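Local coordinates for protein nucleoside hydrolase, putative (Trypanosoma brucei, PDB 3FZ0) that belongs to the nucleoside hydrolase family, an alpha/beta fold built on a largely parallel central sheet, and holds a bound calcium ion, at residues R7-T13 with V32-T38; V128-L134 with I159-M165; S175-A179 with E312-A316; S214-F220 with F348-R353; A284-V289 with V343-F348. The protein carries 2 engineered substitutions. All blocks are in the same frame, centred on the assembly; numbering follows the deposited sequence.

Contact 1 (R7-T13 with V32-T38)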
# COMPACT_ATOMS: atom_id res chain seq x y z
N ARG B 7 40.81 -12.35 1.72
CA ARG B 7 39.37 -12.32 1.67
C ARG B 7 38.85 -13.60 1.01
O ARG B 7 39.37 -14.06 0.00
CB ARG B 7 38.90 -11.08 0.89
CG ARG B 7 39.00 -9.78 1.66
CD ARG B 7 38.93 -8.55 0.77
NE ARG B 7 39.59 -7.40 1.39
CZ ARG B 7 38.95 -6.48 2.10
NH1 ARG B 7 37.64 -6.58 2.27
NH2 ARG B 7 39.61 -5.47 2.63
N LYS B 8 37.80 -14.18 1.59
CA LYS B 8 37.10 -15.30 0.98
C LYS B 8 35.72 -14.79 0.66
O LYS B 8 35.00 -14.37 1.55
CB LYS B 8 37.00 -16.49 1.95
CG LYS B 8 38.31 -16.94 2.59
CD LYS B 8 39.31 -17.33 1.52
CE LYS B 8 40.55 -18.00 2.12
NZ LYS B 8 41.67 -17.95 1.09
N LEU B 9 35.35 -14.79 -0.61
CA LEU B 9 34.03 -14.25 -1.00
C LEU B 9 33.03 -15.29 -1.45
O LEU B 9 33.36 -16.24 -2.12
CB LEU B 9 34.14 -13.23 -2.11
CG LEU B 9 35.14 -12.08 -2.09
CD1 LEU B 9 34.63 -11.06 -3.13
CD2 LEU B 9 35.27 -11.45 -0.71
N ILE B 10 31.79 -15.07 -1.06
CA ILE B 10 30.63 -15.72 -1.65
C ILE B 10 30.06 -14.66 -2.57
O ILE B 10 29.88 -13.51 -2.18
CB ILE B 10 29.59 -16.08 -0.56
CG1 ILE B 10 30.24 -16.91 0.56
CG2 ILE B 10 28.37 -16.77 -1.17
CD1 ILE B 10 29.40 -16.95 1.83
N ILE B 11 29.81 -15.02 -3.81
CA ILE B 11 29.22 -14.05 -4.72
C ILE B 11 27.87 -14.59 -5.17
O ILE B 11 27.75 -15.68 -5.76
CB ILE B 11 30.15 -13.70 -5.92
CG1 ILE B 11 31.41 -13.00 -5.43
CG2 ILE B 11 29.40 -12.80 -6.93
CD1 ILE B 11 32.48 -12.83 -6.48
N ASP B 12 26.83 -13.84 -4.84
CA ASP B 12 25.48 -14.20 -5.24
C ASP B 12 25.13 -13.34 -6.42
O ASP B 12 25.31 -12.14 -6.37
CB ASP B 12 24.51 -14.00 -4.09
CG ASP B 12 23.14 -14.57 -4.39
OD1 ASP B 12 22.32 -13.79 -4.91
OD2 ASP B 12 22.90 -15.77 -4.15
N THR B 13 24.63 -13.96 -7.48
CA THR B 13 24.58 -13.30 -8.76
C THR B 13 23.46 -13.79 -9.69
O THR B 13 23.07 -14.97 -9.65
CB THR B 13 25.98 -13.42 -9.52
OG1 THR B 13 25.90 -12.78 -10.80
CG2 THR B 13 26.37 -14.87 -9.73
N VAL B 32 42.46 -12.23 -2.58
CA VAL B 32 41.04 -12.49 -2.70
C VAL B 32 40.88 -13.89 -3.30
O VAL B 32 41.60 -14.28 -4.26
CB VAL B 32 40.31 -11.46 -3.62
CG1 VAL B 32 38.87 -11.86 -3.82
CG2 VAL B 32 40.37 -10.06 -3.05
N GLU B 33 39.94 -14.63 -2.73
CA GLU B 33 39.54 -15.93 -3.23
C GLU B 33 38.01 -16.06 -3.24
O GLU B 33 37.35 -15.98 -2.17
CB GLU B 33 40.15 -17.05 -2.40
CG GLU B 33 39.97 -18.42 -3.04
CD GLU B 33 40.24 -19.60 -2.11
OE1 GLU B 33 40.76 -19.42 -0.98
OE2 GLU B 33 39.90 -20.73 -2.52
N VAL B 34 37.43 -16.26 -4.43
CA VAL B 34 36.01 -16.56 -4.56
C VAL B 34 35.85 -18.03 -4.19
O VAL B 34 36.37 -18.90 -4.88
CB VAL B 34 35.51 -16.34 -5.98
CG1 VAL B 34 34.09 -16.87 -6.15
CG2 VAL B 34 35.57 -14.86 -6.32
N ILE B 35 35.14 -18.31 -3.09
CA ILE B 35 34.98 -19.69 -2.62
C ILE B 35 33.65 -20.33 -3.03
O ILE B 35 33.52 -21.55 -2.95
CB ILE B 35 35.22 -19.86 -1.08
CG1 ILE B 35 34.29 -18.97 -0.26
CG2 ILE B 35 36.63 -19.54 -0.74
CD1 ILE B 35 34.26 -19.33 1.26
N ALA B 36 32.68 -19.51 -3.46
CA ALA B 36 31.39 -20.04 -3.94
C ALA B 36 30.62 -19.00 -4.71
O ALA B 36 30.67 -17.81 -4.37
CB ALA B 36 30.51 -20.57 -2.79
N ILE B 37 29.92 -19.45 -5.75
CA ILE B 37 29.08 -18.59 -6.55
C ILE B 37 27.67 -19.15 -6.43
O ILE B 37 27.43 -20.35 -6.68
CB ILE B 37 29.55 -18.52 -8.02
CG1 ILE B 37 30.94 -17.82 -8.07
CG2 ILE B 37 28.49 -17.83 -8.90
CD1 ILE B 37 31.63 -17.82 -9.47
N THR B 38 26.75 -18.32 -5.97
CA THR B 38 25.38 -18.74 -5.81
C THR B 38 24.53 -17.97 -6.81
O THR B 38 24.64 -16.74 -6.94
CB THR B 38 24.88 -18.52 -4.38
OG1 THR B 38 25.00 -17.13 -4.06
CG2 THR B 38 25.72 -19.34 -3.42
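Thr38, Leu9 and Ile11 lose the most surface where parallel strands 7-13 and 32-38 lie side by side. With helix 17-27 they form a beta-alpha-beta unit. Thr38 closes the C-terminal end. Thr38 N donates to Ile11 O (2.8 Å), Thr38 O accepts from Thr13 N (2.8 Å), and Thr38 OG1 donates to Asp12 OD2 at a short 2.5 Å. Asn139 ND2 also bonds Asp12 OD2. Leu9 N bonds Glu33 O (2.8 Å) and Leu9 O receives Ile35 N (2.9 Å). Opposite Leu9 and Ile10, strand 32-38 has a beta bulge at Ile35, so Ile10 pairs with Ala36. Ile11 N bonds Ala36 O (3.0 Å), and Ile11 CD1 packs on Val34 CG2 at 3.7 Å, on the face covered by helix 17-27. At the outer end Lys8 NZ makes a salt bridge to Glu33 OE1 (2.7 Å). Thr13 OG1 bonds the calcium ligand Asp19. The chemistry is thus graded: charges pair near the surface, aliphatic chains fill the middle, and a hydroxyl-carboxylate bond lies buried.

Contact 2 (V128-L134 with I159-M165). With CA (calcium ion), chain G.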
# COMPACT_ATOMS: atom_id res chain seq x y z
N VAL B 128 39.03 -13.22 6.37
CA VAL B 128 37.75 -12.58 6.54
C VAL B 128 36.84 -13.03 5.40
O VAL B 128 37.25 -13.09 4.22
CB VAL B 128 37.88 -11.04 6.68
CG1 VAL B 128 38.15 -10.37 5.32
CG2 VAL B 128 36.65 -10.46 7.28
N TYR B 129 35.61 -13.38 5.76
CA TYR B 129 34.63 -13.81 4.78
C TYR B 129 33.70 -12.67 4.47
O TYR B 129 33.29 -11.94 5.38
CB TYR B 129 33.83 -14.99 5.32
CG TYR B 129 34.65 -16.24 5.51
CD1 TYR B 129 35.55 -16.37 6.57
CD2 TYR B 129 34.51 -17.32 4.64
CE1 TYR B 129 36.30 -17.56 6.75
CE2 TYR B 129 35.26 -18.51 4.81
CZ TYR B 129 36.16 -18.61 5.85
OH TYR B 129 36.90 -19.79 6.01
N GLN B 130 33.36 -12.50 3.19
CA GLN B 130 32.45 -11.44 2.74
C GLN B 130 31.44 -12.01 1.74
O GLN B 130 31.76 -12.93 0.96
CB GLN B 130 33.24 -10.31 2.08
CG GLN B 130 34.15 -9.57 3.00
CD GLN B 130 34.89 -8.44 2.32
OE1 GLN B 130 35.87 -8.66 1.61
NE2 GLN B 130 34.45 -7.21 2.56
N LEU B 131 30.22 -11.47 1.79
CA LEU B 131 29.19 -11.86 0.87
C LEU B 131 28.97 -10.64 0.04
O LEU B 131 28.73 -9.57 0.59
CB LEU B 131 27.91 -12.24 1.61
CG LEU B 131 26.77 -13.00 0.90
CD1 LEU B 131 25.68 -13.28 1.89
CD2 LEU B 131 26.18 -12.26 -0.26
N VAL B 132 29.09 -10.77 -1.28
CA VAL B 132 28.76 -9.69 -2.18
C VAL B 132 27.58 -10.14 -3.03
O VAL B 132 27.66 -11.17 -3.67
CB VAL B 132 29.94 -9.39 -3.09
CG1 VAL B 132 29.63 -8.13 -3.98
CG2 VAL B 132 31.19 -9.21 -2.24
N ALA B 133 26.50 -9.37 -3.03
CA ALA B 133 25.26 -9.77 -3.69
C ALA B 133 25.07 -8.90 -4.90
O ALA B 133 24.96 -7.67 -4.78
CB ALA B 133 24.05 -9.56 -2.73
N LEU B 134 24.97 -9.53 -6.07
CA LEU B 134 24.89 -8.79 -7.32
C LEU B 134 23.57 -8.97 -8.05
O LEU B 134 23.46 -8.68 -9.25
CB LEU B 134 26.04 -9.20 -8.24
CG LEU B 134 27.45 -9.17 -7.64
CD1 LEU B 134 28.49 -9.67 -8.64
CD2 LEU B 134 27.80 -7.76 -7.12
N ILE B 159 35.75 -4.48 8.72
CA ILE B 159 35.55 -4.88 7.33
C ILE B 159 34.13 -5.37 7.19
O ILE B 159 33.71 -6.22 7.98
CB ILE B 159 36.54 -6.00 6.90
CG1 ILE B 159 38.00 -5.52 7.02
CG2 ILE B 159 36.23 -6.50 5.47
CD1 ILE B 159 39.04 -6.65 6.84
N PRO B 160 33.38 -4.82 6.21
CA PRO B 160 31.99 -5.17 5.92
C PRO B 160 31.83 -6.62 5.54
O PRO B 160 32.55 -7.11 4.67
CB PRO B 160 31.67 -4.30 4.70
CG PRO B 160 32.56 -3.12 4.84
CD PRO B 160 33.84 -3.73 5.33
N GLY B 161 30.89 -7.28 6.19
CA GLY B 161 30.50 -8.65 5.86
C GLY B 161 29.59 -8.78 4.65
O GLY B 161 29.56 -9.84 3.99
N ILE B 162 28.84 -7.74 4.35
CA ILE B 162 27.95 -7.80 3.19
C ILE B 162 27.98 -6.51 2.38
O ILE B 162 27.88 -5.40 2.89
CB ILE B 162 26.48 -8.30 3.57
CG1 ILE B 162 25.60 -8.44 2.32
CG2 ILE B 162 25.85 -7.42 4.65
CD1 ILE B 162 24.27 -9.20 2.56
N VAL B 163 28.20 -6.68 1.10
CA VAL B 163 28.13 -5.56 0.16
C VAL B 163 27.13 -5.94 -0.91
O VAL B 163 27.18 -7.03 -1.45
CB VAL B 163 29.49 -5.27 -0.45
CG1 VAL B 163 29.43 -4.03 -1.26
CG2 VAL B 163 30.52 -5.12 0.65
N ILE B 164 26.18 -5.06 -1.17
CA ILE B 164 25.10 -5.37 -2.13
C ILE B 164 25.01 -4.37 -3.29
O ILE B 164 25.11 -3.14 -3.09
CB ILE B 164 23.72 -5.52 -1.41
CG1 ILE B 164 23.26 -4.19 -0.77
CG2 ILE B 164 23.81 -6.65 -0.37
CD1 ILE B 164 21.86 -4.24 -0.18
N MET B 165 24.84 -4.86 -4.50
CA MET B 165 24.51 -3.92 -5.60
C MET B 165 22.99 -3.85 -5.66
O MET B 165 22.34 -4.78 -6.11
CB MET B 165 25.13 -4.31 -6.95
CG MET B 165 25.08 -3.17 -7.94
SD MET B 165 23.40 -2.86 -8.54
CE MET B 165 23.30 -1.07 -8.47
CA CA G . 23.56 -8.45 -11.52
O HOH W 1 23.17 -6.35 -10.69
O HOH W 2 20.90 -8.01 -11.64
O HOH W 3 23.37 -7.20 -13.62
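Gln130 lays its side-chain amide against Ile159 and Pro160: NE2 lies 3.5 Å from Ile159 CG2 and donates to Pro160 O at 2.8 Å. The same nitrogen also bonds Ala290 O, while OE1 receives Arg7. The two segments belong to a beta-alpha-beta unit made of strand 127-133, helix 138-146 and strand 162-165. The strands run parallel, their axes 8° apart in direction and 4.7 Å from each other. A regular ladder joins them. Leu131 N bonds Gly161 O (2.8 Å), Val163 N bonds Leu131 O (3.0 Å), Ala133 N bonds Val163 O (2.9 Å), and Met165 N bonds Ala133 O (2.8 Å). Leu131 and Ala133 share one face with Ile162 and Ile164, where Ala133 CB meets Ile164 CG2 at 3.8 Å. Val132 and Val163 point to the other face, which helix 282-291 covers. Past the ladder lies the metal site, where Asp14, Asp19, Asp283 and three waters also bind the ion. There the carbonyl oxygen Leu134 O binds the calcium ion at 2.3 Å.

Contact 3 (S175-A179 with E312-A316)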
# COMPACT_ATOMS: atom_id res chain seq x y z
N SER B 175 14.00 0.64 -12.91
CA SER B 175 12.99 -0.40 -13.09
C SER B 175 11.55 0.15 -13.10
O SER B 175 10.81 -0.02 -14.06
CB SER B 175 13.17 -1.51 -12.06
OG SER B 175 12.22 -2.54 -12.27
N ASN B 176 11.15 0.81 -12.02
CA ASN B 176 10.01 1.76 -12.10
C ASN B 176 10.55 3.17 -11.83
O ASN B 176 11.77 3.35 -11.78
CB ASN B 176 8.84 1.38 -11.20
CG ASN B 176 9.22 1.34 -9.71
OD1 ASN B 176 10.08 2.13 -9.25
ND2 ASN B 176 8.61 0.40 -8.97
N MET B 177 9.68 4.16 -11.69
CA MET B 177 10.14 5.55 -11.51
C MET B 177 11.07 5.74 -10.29
O MET B 177 11.90 6.65 -10.29
CB MET B 177 8.97 6.54 -11.45
CG MET B 177 8.20 6.66 -12.76
SD MET B 177 6.57 7.44 -12.59
CE MET B 177 7.04 9.13 -12.64
N ALA B 178 10.94 4.89 -9.27
CA ALA B 178 11.65 5.12 -8.02
C ALA B 178 12.68 4.05 -7.68
O ALA B 178 13.64 4.33 -6.93
CB ALA B 178 10.68 5.23 -6.92
N ALA B 179 12.49 2.84 -8.22
CA ALA B 179 13.23 1.66 -7.73
C ALA B 179 14.21 1.12 -8.76
O ALA B 179 13.88 1.03 -9.95
CB ALA B 179 12.26 0.52 -7.27
N GLU B 312 3.48 3.04 -7.16
CA GLU B 312 4.61 3.48 -8.00
C GLU B 312 5.97 3.32 -7.30
O GLU B 312 7.02 3.43 -7.93
CB GLU B 312 4.41 4.94 -8.43
CG GLU B 312 3.43 5.14 -9.59
CD GLU B 312 1.98 5.30 -9.15
OE1 GLU B 312 1.73 5.73 -8.00
OE2 GLU B 312 1.07 5.02 -9.98
N THR B 313 5.96 3.11 -5.98
CA THR B 313 7.21 3.08 -5.21
C THR B 313 7.63 1.71 -4.62
O THR B 313 8.60 1.62 -3.84
CB THR B 313 7.20 4.09 -4.06
OG1 THR B 313 6.01 3.91 -3.30
CG2 THR B 313 7.24 5.51 -4.58
N ARG B 314 6.93 0.63 -4.99
CA ARG B 314 7.34 -0.70 -4.52
C ARG B 314 8.79 -0.90 -4.96
O ARG B 314 9.09 -0.64 -6.11
CB ARG B 314 6.40 -1.80 -5.02
CG ARG B 314 7.03 -3.18 -5.09
CD ARG B 314 6.04 -4.33 -5.18
NE ARG B 314 6.01 -4.92 -3.89
CZ ARG B 314 6.49 -6.10 -3.51
NH1 ARG B 314 7.04 -6.98 -4.35
NH2 ARG B 314 6.37 -6.41 -2.24
N GLY B 315 9.66 -1.30 -4.04
CA GLY B 315 11.09 -1.49 -4.32
C GLY B 315 11.95 -0.27 -4.06
O GLY B 315 13.16 -0.36 -4.09
N ALA B 316 11.34 0.89 -3.80
CA ALA B 316 12.09 2.12 -3.53
C ALA B 316 12.98 1.95 -2.32
O ALA B 316 12.62 1.23 -1.37
CB ALA B 316 11.16 3.36 -3.35
O HOH W 4 7.05 3.80 -10.58
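Glu312 enters the contact through its backbone. Glu312 O lies 3.5 Å from Asn176 CG and 4.2 Å from Ala178 CB. Glu312 O also takes a hydrogen bond from a water at 2.7 Å, and that water accepts from Met177 N at 2.9 Å, so one water bridges the two loops. The backbone N of Glu312 faces the other way and bonds Glu307 of the second subunit. Thr313 touches Ala178, with Thr313 CG2 4.2 Å from Ala178 CB. Its hydroxyl is paired with that of Thr313 of the second subunit, which places this loop at a subunit interface. Thr313 also starts a type II beta turn that ends at Ala316, closed by Ala316 N to Thr313 O at 2.8 Å. Facing it, Asn176 forms an Asx turn: its OD1 accepts from Ala178 N (2.9 Å) and also from Ala179 N (2.7 Å). With OD1 so engaged, Asn176 ND2 donates to Arg314 O at 3.1 Å. The Arg314 side chain leads away to a salt bridge with Glu188. Gly315 follows with a positive phi of 92°, and Gly315 C lies 3.3 Å from Ala179 CB. A side chain here would collide with Ala179 and with the preceding carbonyl. Ala316 completes the turn, and Ala316 CB packs on Ala178 CB at 4.1 Å.

Contact 4 (S214-F220 with F348-R353)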
# COMPACT_ATOMS: atom_id res chain seq x y z
N SER B 214 30.60 6.26 -11.58
CA SER B 214 31.90 5.60 -11.77
C SER B 214 31.84 4.60 -12.94
O SER B 214 31.91 3.38 -12.73
CB SER B 214 32.30 4.88 -10.48
OG SER B 214 33.59 4.35 -10.62
N PRO B 215 31.69 5.11 -14.17
CA PRO B 215 31.54 4.22 -15.32
C PRO B 215 32.86 4.02 -16.03
O PRO B 215 33.88 4.61 -15.68
CB PRO B 215 30.63 5.03 -16.23
CG PRO B 215 30.98 6.49 -15.93
CD PRO B 215 31.62 6.53 -14.56
N MET B 216 32.85 3.24 -17.10
CA MET B 216 33.97 3.33 -18.02
C MET B 216 33.52 4.07 -19.27
O MET B 216 32.33 4.04 -19.64
CB MET B 216 34.58 1.97 -18.34
CG MET B 216 33.68 1.07 -19.07
SD MET B 216 34.45 -0.51 -19.42
CE MET B 216 32.97 -1.42 -19.95
N THR B 217 34.45 4.78 -19.88
CA THR B 217 34.24 5.36 -21.20
C THR B 217 34.29 4.25 -22.27
O THR B 217 35.01 3.25 -22.12
CB THR B 217 35.38 6.39 -21.45
OG1 THR B 217 35.14 7.56 -20.65
CG2 THR B 217 35.44 6.78 -22.87
N TRP B 218 33.53 4.42 -23.35
CA TRP B 218 33.67 3.55 -24.51
C TRP B 218 35.10 3.56 -25.06
O TRP B 218 35.59 2.52 -25.50
CB TRP B 218 32.62 3.83 -25.59
CG TRP B 218 31.24 3.36 -25.15
CD1 TRP B 218 30.16 4.16 -24.87
CD2 TRP B 218 30.83 2.01 -24.90
NE1 TRP B 218 29.10 3.38 -24.47
CE2 TRP B 218 29.47 2.06 -24.49
CE3 TRP B 218 31.46 0.76 -25.01
CZ2 TRP B 218 28.73 0.92 -24.16
CZ3 TRP B 218 30.72 -0.40 -24.69
CH2 TRP B 218 29.36 -0.30 -24.26
N GLY B 219 35.75 4.72 -25.03
CA GLY B 219 37.18 4.87 -25.41
C GLY B 219 38.10 4.00 -24.54
O GLY B 219 38.97 3.30 -25.05
N PHE B 220 37.86 4.01 -23.23
CA PHE B 220 38.60 3.16 -22.32
C PHE B 220 38.34 1.69 -22.69
O PHE B 220 39.30 0.91 -22.86
CB PHE B 220 38.21 3.44 -20.86
CG PHE B 220 38.86 2.52 -19.87
CD1 PHE B 220 40.11 2.84 -19.33
CD2 PHE B 220 38.24 1.33 -19.47
CE1 PHE B 220 40.72 1.99 -18.40
CE2 PHE B 220 38.85 0.47 -18.54
CZ PHE B 220 40.07 0.80 -18.00
N PHE B 348 38.83 2.11 -9.83
CA PHE B 348 37.95 1.26 -10.62
C PHE B 348 38.52 0.87 -12.01
O PHE B 348 38.54 -0.30 -12.37
CB PHE B 348 36.59 1.93 -10.77
CG PHE B 348 35.60 1.14 -11.58
CD1 PHE B 348 35.22 -0.14 -11.17
CD2 PHE B 348 35.05 1.67 -12.74
CE1 PHE B 348 34.28 -0.87 -11.90
CE2 PHE B 348 34.12 0.95 -13.50
CZ PHE B 348 33.72 -0.32 -13.09
N LEU B 349 39.00 1.86 -12.77
CA LEU B 349 39.58 1.62 -14.06
C LEU B 349 40.82 0.72 -13.95
O LEU B 349 41.02 -0.17 -14.77
CB LEU B 349 39.92 2.93 -14.77
CG LEU B 349 38.79 3.93 -15.05
CD1 LEU B 349 39.31 5.09 -15.93
CD2 LEU B 349 37.59 3.27 -15.69
N LYS B 350 41.63 0.96 -12.92
CA LYS B 350 42.84 0.19 -12.72
C LYS B 350 42.49 -1.29 -12.47
O LYS B 350 43.14 -2.21 -13.01
CB LYS B 350 43.68 0.75 -11.59
CG LYS B 350 45.01 0.07 -11.46
CD LYS B 350 45.51 0.01 -10.01
CE LYS B 350 46.32 -1.28 -9.72
NZ LYS B 350 47.30 -1.65 -10.81
N ALA B 351 41.45 -1.51 -11.67
CA ALA B 351 40.97 -2.88 -11.38
C ALA B 351 40.48 -3.58 -12.66
O ALA B 351 40.69 -4.79 -12.83
CB ALA B 351 39.86 -2.84 -10.32
N LEU B 352 39.81 -2.82 -13.54
CA LEU B 352 39.36 -3.35 -14.81
C LEU B 352 40.58 -3.66 -15.68
O LEU B 352 40.66 -4.70 -16.33
CB LEU B 352 38.42 -2.40 -15.54
CG LEU B 352 37.03 -2.04 -15.00
CD1 LEU B 352 36.30 -1.16 -16.04
CD2 LEU B 352 36.20 -3.24 -14.64
N ARG B 353 41.52 -2.73 -15.67
CA ARG B 353 42.78 -2.91 -16.36
C ARG B 353 43.45 -4.21 -15.87
O ARG B 353 43.96 -5.00 -16.67
CB ARG B 353 43.71 -1.70 -16.16
CG ARG B 353 44.19 -0.99 -17.44
CD ARG B 353 45.22 0.19 -17.21
NE ARG B 353 44.81 1.12 -16.15
CZ ARG B 353 44.17 2.28 -16.35
NH1 ARG B 353 43.90 2.73 -17.58
NH2 ARG B 353 43.81 3.02 -15.29
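This is a mainly apolar packing contact between the C-terminal helix 345-356 and the connection that runs through short strand 216-217 into helix 218-224. It lies toward the outside of the fold, about 17 Å from the centre of the chain. Phe220 is the main element. Its ring reaches across to the helix, and Leu349 CD2 sits 4.1 Å from the Phe220 ring centroid, almost on the ring normal: a CH-pi contact. Phe220 CE1 is also 3.8 Å from Leu349 CB, and Phe220 CE2 is 3.9 Å from Leu352 CD1. Arg353 comes to the ring edge, with Arg353 NH1 3.4 Å from Phe220 CE1. Leu349 and, one turn further on, Leu352 and Arg353 line the side of the helix that meets Phe220. Met216 packs beside this group. Met216 SD is 3.9 Å from Leu352 CD1, and Met216 CB is 4.2 Å from Leu349 CD2. Phe348, the residue before Leu349, turns its ring edge to the backbone of Pro215 and Met216, and Phe348 CE2 comes within 3.4 Å of Ser214 O. Strand 216-217 pairs antiparallel with strand 278-279, while Phe348 also packs against helix 282-291.

Contact 5 (A284-V289 with V343-F348)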
# COMPACT_ATOMS: atom_id res chain seq x y z
N ALA B 284 30.45 -4.51 -10.97
CA ALA B 284 31.91 -4.43 -10.82
C ALA B 284 32.26 -3.41 -9.76
O ALA B 284 33.22 -3.59 -9.00
CB ALA B 284 32.60 -4.11 -12.15
N VAL B 285 31.47 -2.34 -9.69
CA VAL B 285 31.70 -1.29 -8.69
C VAL B 285 31.47 -1.86 -7.27
O VAL B 285 32.22 -1.59 -6.32
CB VAL B 285 30.83 -0.01 -8.99
CG1 VAL B 285 31.04 1.09 -7.94
CG2 VAL B 285 31.15 0.57 -10.35
N ALA B 286 30.45 -2.69 -7.13
CA ALA B 286 30.15 -3.29 -5.84
C ALA B 286 31.28 -4.23 -5.40
O ALA B 286 31.75 -4.15 -4.25
CB ALA B 286 28.80 -4.05 -5.91
N VAL B 287 31.72 -5.13 -6.29
CA VAL B 287 32.90 -5.98 -5.99
C VAL B 287 34.12 -5.13 -5.59
O VAL B 287 34.81 -5.47 -4.62
CB VAL B 287 33.25 -7.00 -7.13
CG1 VAL B 287 34.55 -7.71 -6.85
CG2 VAL B 287 32.11 -8.04 -7.27
N LEU B 288 34.37 -4.03 -6.29
CA LEU B 288 35.47 -3.15 -5.91
C LEU B 288 35.32 -2.60 -4.48
O LEU B 288 36.30 -2.54 -3.71
CB LEU B 288 35.61 -2.01 -6.91
CG LEU B 288 36.76 -1.05 -6.63
CD1 LEU B 288 38.03 -1.69 -7.07
CD2 LEU B 288 36.50 0.22 -7.40
N VAL B 289 34.11 -2.19 -4.13
CA VAL B 289 33.85 -1.65 -2.80
C VAL B 289 34.17 -2.70 -1.74
O VAL B 289 34.75 -2.38 -0.72
CB VAL B 289 32.43 -1.08 -2.67
CG1 VAL B 289 32.04 -0.85 -1.21
CG2 VAL B 289 32.34 0.23 -3.44
N VAL B 343 32.62 6.65 -5.39
CA VAL B 343 33.67 5.67 -5.60
C VAL B 343 34.79 6.24 -6.46
O VAL B 343 34.55 6.99 -7.41
CB VAL B 343 33.12 4.38 -6.21
CG1 VAL B 343 34.23 3.46 -6.73
CG2 VAL B 343 32.29 3.62 -5.15
N ASP B 344 36.03 5.87 -6.10
CA ASP B 344 37.25 6.33 -6.78
C ASP B 344 37.27 5.74 -8.18
O ASP B 344 37.52 4.54 -8.34
CB ASP B 344 38.46 5.87 -5.98
CG ASP B 344 39.76 6.45 -6.48
OD1 ASP B 344 39.96 6.62 -7.71
OD2 ASP B 344 40.63 6.71 -5.62
N ASN B 345 36.97 6.56 -9.19
CA ASN B 345 36.94 6.09 -10.60
C ASN B 345 38.29 5.54 -11.09
O ASN B 345 38.35 4.51 -11.73
CB ASN B 345 36.45 7.18 -11.58
CG ASN B 345 36.11 6.60 -12.94
OD1 ASN B 345 35.30 5.65 -13.03
ND2 ASN B 345 36.75 7.10 -14.00
N GLU B 346 39.34 6.25 -10.75
CA GLU B 346 40.71 5.86 -11.05
C GLU B 346 41.03 4.43 -10.54
O GLU B 346 41.55 3.62 -11.31
CB GLU B 346 41.65 6.92 -10.47
CG GLU B 346 43.07 6.89 -11.02
CD GLU B 346 43.70 8.31 -11.06
OE1 GLU B 346 42.95 9.33 -10.93
OE2 GLU B 346 44.96 8.40 -11.26
N MET B 347 40.66 4.11 -9.29
CA MET B 347 40.90 2.77 -8.74
C MET B 347 40.05 1.72 -9.44
O MET B 347 40.50 0.59 -9.63
CB MET B 347 40.61 2.70 -7.25
CG MET B 347 41.76 3.06 -6.36
SD MET B 347 41.39 2.73 -4.62
CE MET B 347 40.83 1.07 -4.69
N PHE B 348 38.83 2.11 -9.83
CA PHE B 348 37.95 1.26 -10.62
C PHE B 348 38.52 0.87 -12.01
O PHE B 348 38.54 -0.30 -12.37
CB PHE B 348 36.59 1.93 -10.77
CG PHE B 348 35.60 1.14 -11.58
CD1 PHE B 348 35.22 -0.14 -11.17
CD2 PHE B 348 35.05 1.67 -12.74
CE1 PHE B 348 34.28 -0.87 -11.90
CE2 PHE B 348 34.12 0.95 -13.50
CZ PHE B 348 33.72 -0.32 -13.09
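Segment 284-289 is helical throughout, while segment 343-348 leaves strand 337-343 at Val343 and turns into helix 345-356. Asp344 is the N-cap: its OD1 accepts from Met347 N at 3.0 Å. The backbones come close, with the CA atoms of Leu288 and Phe348 6.9 Å apart and those of Val289 and Val343 7.8 Å apart. Leu288 contributes most from its helix. Leu288 CD2 is 3.7 Å from Phe348 CA, 3.8 Å from Phe348 CB and 4.0 Å from Val343 CG1. The Phe348 ring takes Val285 CG2 over one face, 4.0 Å from the centroid, in a CH-pi contact. Ala284 CB meets the ring edge, 3.7 Å from Phe348 CE1. Val343 CG2 meets both Val285 CG1 (4.0 Å) and Val289 CG2 (3.8 Å), one turn apart. The contacts between side chains are all apolar; Leu288 CD1 also lies 4.2 Å from Met347 O. Ala284 directly follows Asp283, a calcium ligand, so the packed helix begins at the metal site. Helix 282-291 also touches strands 162-165 and 203-206, the helix-on-sheet packing typical of an alpha/beta fold such as that of the nucleoside hydrolases.

Overall arrangement
Contacts 1 and 2 come first along the chain and lie in the same sheet, where strands 6-13 and 127-133 are neighbours. Their centres are about 9 Å apart, and Asp12 O is 2.7 Å from Leu134 N. Contact 5 packs on this core: its helix 282-291 touches Val163 and Met165 of contact 2. Contact 4 lies next to it, centres about 9 Å apart, and both use helix 345-356 and Phe348. Contact 5 is nested within the loop that contact 4 closes; contact 3 interleaves with both. Contact 3 stands apart, about 24 to 29 Å from the others by centres. The chain thus has a sheet core near the calcium, a flank built round helices 282-291 and 345-356, and a loop region facing other subunits.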